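PDB 4GCV: putative transcription protein from Pseudomonas aeruginosa PAO1, which probably binds DNA through an HxlR-type winged helix-turn-helix and is a putative transcriptional regulator thought to sense oxidative stress. Local coordinates for the interface of chains A and B. Residues are numbered along the deposited sequence; one frame, centred on the assembly and turned at random. Chains: chain A/B, Putative transcription protein.

Two patches of the two-fold symmetric interface of chains A and B are described, their C-alpha centres about 26 Å apart. They share no residue and differ in chemistry. Contact 1 combines a lysine-serine hydrogen bond with an arginine packed over a glycine, joining helix 12-19 of chain B to the end of helix 50-62 and to helix 84-88 of chain A. Contact 2 is apolar, with the last modelled helix, 150-155, of chain B against A:Cys11, helix 23-33 and the start of strand 111-115 of chain A. Because the first and last modelled segments both lie in the interface, the pairing may well represent the working dimer.

Contact 1: the interface of chains A and B. Residues chain A 61-62, 64, 85; chain B 16, 19.
B:Arg19 lays one face of its guanidinium over A:Gly64, whose CA stands 3.1 Å above the guanidinium plane and is displaced toward the rim. The terminal nitrogen NH2 comes 3.4 Å from that same CA, so the flat group packs over the backbone of the glycine. The carbonyl O of A:Glu62, 3.4 Å from NE of the arginine, lies over the same face as A:Gly64 CA and not in the plane. It stands about 43° off the expected N-H direction, and the pair is better read as a long polar contact than as a hydrogen bond. CG of B:Arg19 touches the same oxygen, A:Glu62 O, at 3.7 Å.

Beside this, A:Lys85 reaches across tip to tip with B:Ser16, its NZ giving a hydrogen bond of 2.9 Å to the hydroxyl OG. The angle CE-NZ-OG, near 85°, is poor donor geometry: the bond is short but bent, with CE of A:Lys85 beside OG. The lysine chain is extended beyond CG, and this carries the terminal amine to helix 12-19 of chain B. Its NZ also sits at the edge of the guanidinium, in plane, 3.8 Å from NH1 of B:Arg19; if both are charged, as expected, they may repel each other mildly.

What positions the arginine is helix 12-19 of chain B, which presents B:Ser16 and B:Arg19 three residues apart toward chain A. CG of the arginine is anti to the backbone N (chi1 -167°), and the chain runs extended from CG to NE toward the C-terminal end of helix 50-62, the recognition helix of the winged helix-turn-helix. Carbonyl groups at that end would be expected to attract the positive charge. The carboxylate of A:Glu62 may add a weak, distant attraction, its OE1 lying 6.5 Å from B:Arg19 NE.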
ATOM      1  N   VAL A  61       8.044  -2.006 -13.686  1.00 42.10           N
ATOM      2  CA  VAL A  61       7.687  -2.758 -14.900  1.00 44.46           C
ATOM      3  C   VAL A  61       7.329  -4.223 -14.601  1.00 46.26           C
ATOM      4  O   VAL A  61       6.264  -4.695 -15.030  1.00 46.67           O
ATOM      5  CB  VAL A  61       8.759  -2.639 -16.037  1.00 46.29           C
ATOM      6  CG1 VAL A  61       8.442  -3.627 -17.258  1.00 47.15           C
ATOM      7  CG2 VAL A  61       8.858  -1.202 -16.521  1.00 43.36           C
ATOM      8  N   GLU A  62       8.204  -4.932 -13.881  1.00 47.47           N
ATOM      9  CA  GLU A  62       7.948  -6.319 -13.490  1.00 50.24           C
ATOM     10  C   GLU A  62       6.670  -6.532 -12.638  1.00 49.09           C
ATOM     11  O   GLU A  62       6.049  -7.578 -12.730  1.00 51.40           O
ATOM     12  CB  GLU A  62       9.184  -6.930 -12.800  1.00 50.82           C
ATOM     13  CG  GLU A  62       9.963  -7.975 -13.696  1.00 59.21           C
ATOM     14  CD  GLU A  62       9.637  -9.430 -13.308  1.00 64.88           C
ATOM     15  OE1 GLU A  62       9.293  -9.618 -12.112  1.00 66.39           O
ATOM     16  OE2 GLU A  62       9.726 -10.368 -14.154  1.00 64.36           O
ATOM     17  N   GLY A  64       4.007  -4.810 -13.108  1.00 45.81           N
ATOM     18  CA  GLY A  64       2.905  -4.587 -14.029  1.00 47.14           C
ATOM     19  C   GLY A  64       2.294  -3.216 -13.895  1.00 45.86           C
ATOM     20  O   GLY A  64       1.208  -2.948 -14.456  1.00 46.87           O
ATOM     21  N   LYS A  85      -3.290  -0.806 -14.355  1.00 43.16           N
ATOM     22  CA  LYS A  85      -2.918  -1.148 -12.985  1.00 42.14           C
ATOM     23  C   LYS A  85      -2.132  -0.030 -12.276  1.00 40.14           C
ATOM     24  O   LYS A  85      -2.369   0.254 -11.098  1.00 37.99           O
ATOM     25  CB  LYS A  85      -2.108  -2.434 -12.979  1.00 43.12           C
ATOM     26  CG  LYS A  85      -2.919  -3.690 -12.879  1.00 46.54           C
ATOM     27  CD  LYS A  85      -1.970  -4.893 -12.698  1.00 51.49           C
ATOM     28  CE  LYS A  85      -2.680  -6.137 -12.116  1.00 52.71           C
ATOM     29  NZ  LYS A  85      -1.806  -7.378 -12.162  1.00 53.11           N
TER
ATOM     30  N   SER B  16      -2.192 -10.674  -8.888  1.00 37.42           N
ATOM     31  CA  SER B  16      -1.821  -9.256  -8.926  1.00 36.62           C
ATOM     32  C   SER B  16      -1.017  -8.838  -7.701  1.00 34.90           C
ATOM     33  O   SER B  16      -0.059  -8.092  -7.825  1.00 34.75           O
ATOM     34  CB  SER B  16      -3.050  -8.357  -8.971  1.00 35.90           C
ATOM     35  OG  SER B  16      -3.713  -8.464 -10.200  1.00 40.98           O
ATOM     36  N   ARG B  19       2.401 -10.292  -7.706  1.00 42.67           N
ATOM     37  CA  ARG B  19       3.179  -9.616  -8.731  1.00 45.22           C
ATOM     38  C   ARG B  19       3.737  -8.294  -8.196  1.00 44.83           C
ATOM     39  O   ARG B  19       4.764  -7.803  -8.637  1.00 45.56           O
ATOM     40  CB  ARG B  19       2.293  -9.392  -9.954  1.00 46.81           C
ATOM     41  CG  ARG B  19       3.027  -8.990 -11.189  1.00 50.20           C
ATOM     42  CD  ARG B  19       2.275  -9.349 -12.444  1.00 52.85           C
ATOM     43  NE  ARG B  19       3.018  -8.834 -13.591  1.00 58.05           N
ATOM     44  CZ  ARG B  19       2.512  -8.032 -14.525  1.00 61.96           C
ATOM     45  NH1 ARG B  19       1.235  -7.639 -14.467  1.00 62.84           N
ATOM     46  NH2 ARG B  19       3.284  -7.631 -15.528  1.00 63.54           N
TER

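Contact 2: the interface of chains A and B. Residues chain A 11, 23, 110-111; chain B 148, 152.
In this HxlR-family winged helix-turn-helix protein, the last modelled helix, 150-155, of chain B presses B:Met152, a selenomethionine, against A:Cys11 and A:Trp23, the latter the first residue of helix 23-33. The methyl CE meets the thiol sulphur, A:Cys11 SG, at 3.4 Å; this cysteine might take part in redox sensing, which the structure alone does not show. CE lies beyond the rim of the six-membered ring of A:Trp23 and above its plane, 3.6 Å from CH2. The selenium approaches the same ring at its edge and in plane, with SE 3.6 Å from CH2 of A:Trp23, so the seleno-ether meets the rim of the indole instead of stacking on it. Selenium stands in for the natural methionine sulphur, and its exact contacts belong to the label.

CG of B:Met152 is anti to the backbone N (chi1 -176°). The turn at chi2 (67°) sets the selenium at the indole rim, and the turn at chi3 (80°) swings the methyl out of the ring plane toward the thiol. From another direction the side chain of A:Val111, at the start of strand 111-115, crosses that of B:Met152 at about a right angle, its CG2 4.0 Å from CE of B:Met152.

A:Ser110 extends the patch through backbone and CB. Its carbonyl O touches the methyl CB of B:Ala148 at 3.5 Å, and its CB rests 3.8 Å from B:Ala148 CA.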
ATOM      1  N   CYS A  11      14.920  12.655   6.321  1.00 52.71           N
ATOM      2  CA  CYS A  11      13.512  13.080   6.578  1.00 53.20           C
ATOM      3  C   CYS A  11      12.604  11.915   7.032  1.00 51.43           C
ATOM      4  O   CYS A  11      12.669  10.805   6.498  1.00 50.08           O
ATOM      5  CB  CYS A  11      12.977  13.838   5.361  1.00 52.83           C
ATOM      6  SG  CYS A  11      11.210  13.700   4.996  1.00 55.55           S
ATOM      7  N   TRP A  23       9.297   4.186  -0.929  1.00 33.22           N
ATOM      8  CA  TRP A  23       9.511   5.626  -1.146  1.00 33.51           C
ATOM      9  C   TRP A  23       9.778   6.004  -2.620  1.00 34.04           C
ATOM     10  O   TRP A  23       9.078   6.873  -3.184  1.00 34.10           O
ATOM     11  CB  TRP A  23      10.613   6.132  -0.230  1.00 34.03           C
ATOM     12  CG  TRP A  23      11.027   7.563  -0.382  1.00 35.47           C
ATOM     13  CD1 TRP A  23      12.274   8.013  -0.707  1.00 39.33           C
ATOM     14  CD2 TRP A  23      10.235   8.730  -0.156  1.00 36.10           C
ATOM     15  NE1 TRP A  23      12.304   9.380  -0.711  1.00 38.03           N
ATOM     16  CE2 TRP A  23      11.056   9.843  -0.395  1.00 38.53           C
ATOM     17  CE3 TRP A  23       8.896   8.943   0.177  1.00 40.21           C
ATOM     18  CZ2 TRP A  23      10.587  11.158  -0.297  1.00 43.03           C
ATOM     19  CZ3 TRP A  23       8.427  10.240   0.272  1.00 41.92           C
ATOM     20  CH2 TRP A  23       9.273  11.335   0.040  1.00 43.64           C
ATOM     21  N   SER A 110       6.216  16.973   5.724  1.00 46.75           N
ATOM     22  CA  SER A 110       6.928  17.329   4.494  1.00 47.33           C
ATOM     23  C   SER A 110       6.174  16.871   3.208  1.00 45.73           C
ATOM     24  O   SER A 110       6.320  17.501   2.158  1.00 45.41           O
ATOM     25  CB  SER A 110       8.327  16.705   4.496  1.00 47.10           C
ATOM     26  OG  SER A 110       8.871  16.690   5.799  1.00 50.29           O
ATOM     27  N   VAL A 111       5.377  15.803   3.326  1.00 43.39           N
ATOM     28  CA  VAL A 111       4.552  15.265   2.249  1.00 42.98           C
ATOM     29  C   VAL A 111       3.114  15.209   2.753  1.00 44.31           C
ATOM     30  O   VAL A 111       2.835  14.678   3.825  1.00 44.74           O
ATOM     31  CB  VAL A 111       4.922  13.820   1.883  1.00 40.78           C
ATOM     32  CG1 VAL A 111       4.168  13.343   0.596  1.00 37.54           C
ATOM     33  CG2 VAL A 111       6.393  13.678   1.731  1.00 41.66           C
TER
ATOM     34  N   ALA B 148       8.631  20.576   4.554  1.00 54.29           N
ATOM     35  CA  ALA B 148       9.482  20.152   3.409  1.00 54.38           C
ATOM     36  C   ALA B 148      10.751  20.964   3.151  1.00 56.68           C
ATOM     37  O   ALA B 148      10.705  22.202   2.990  1.00 58.70           O
ATOM     38  CB  ALA B 148       8.664  20.038   2.117  1.00 53.26           C
HETATM   39  N   MSE B 152      12.894  18.106  -0.979  1.00 60.95           N
HETATM   40  CA  MSE B 152      11.562  17.530  -1.023  1.00 59.66           C
HETATM   41  C   MSE B 152      10.665  18.247  -2.024  1.00 60.19           C
HETATM   42  O   MSE B 152       9.957  17.596  -2.790  1.00 58.67           O
HETATM   43  CB  MSE B 152      10.922  17.497   0.372  1.00 59.21           C
HETATM   44  CG  MSE B 152       9.587  16.829   0.369  1.00 58.61           C
HETATM   45 SE   MSE B 152       9.819  14.927  -0.046  1.00 63.99          SE
HETATM   46  CE  MSE B 152      10.372  14.277   1.730  1.00 60.99           C
TER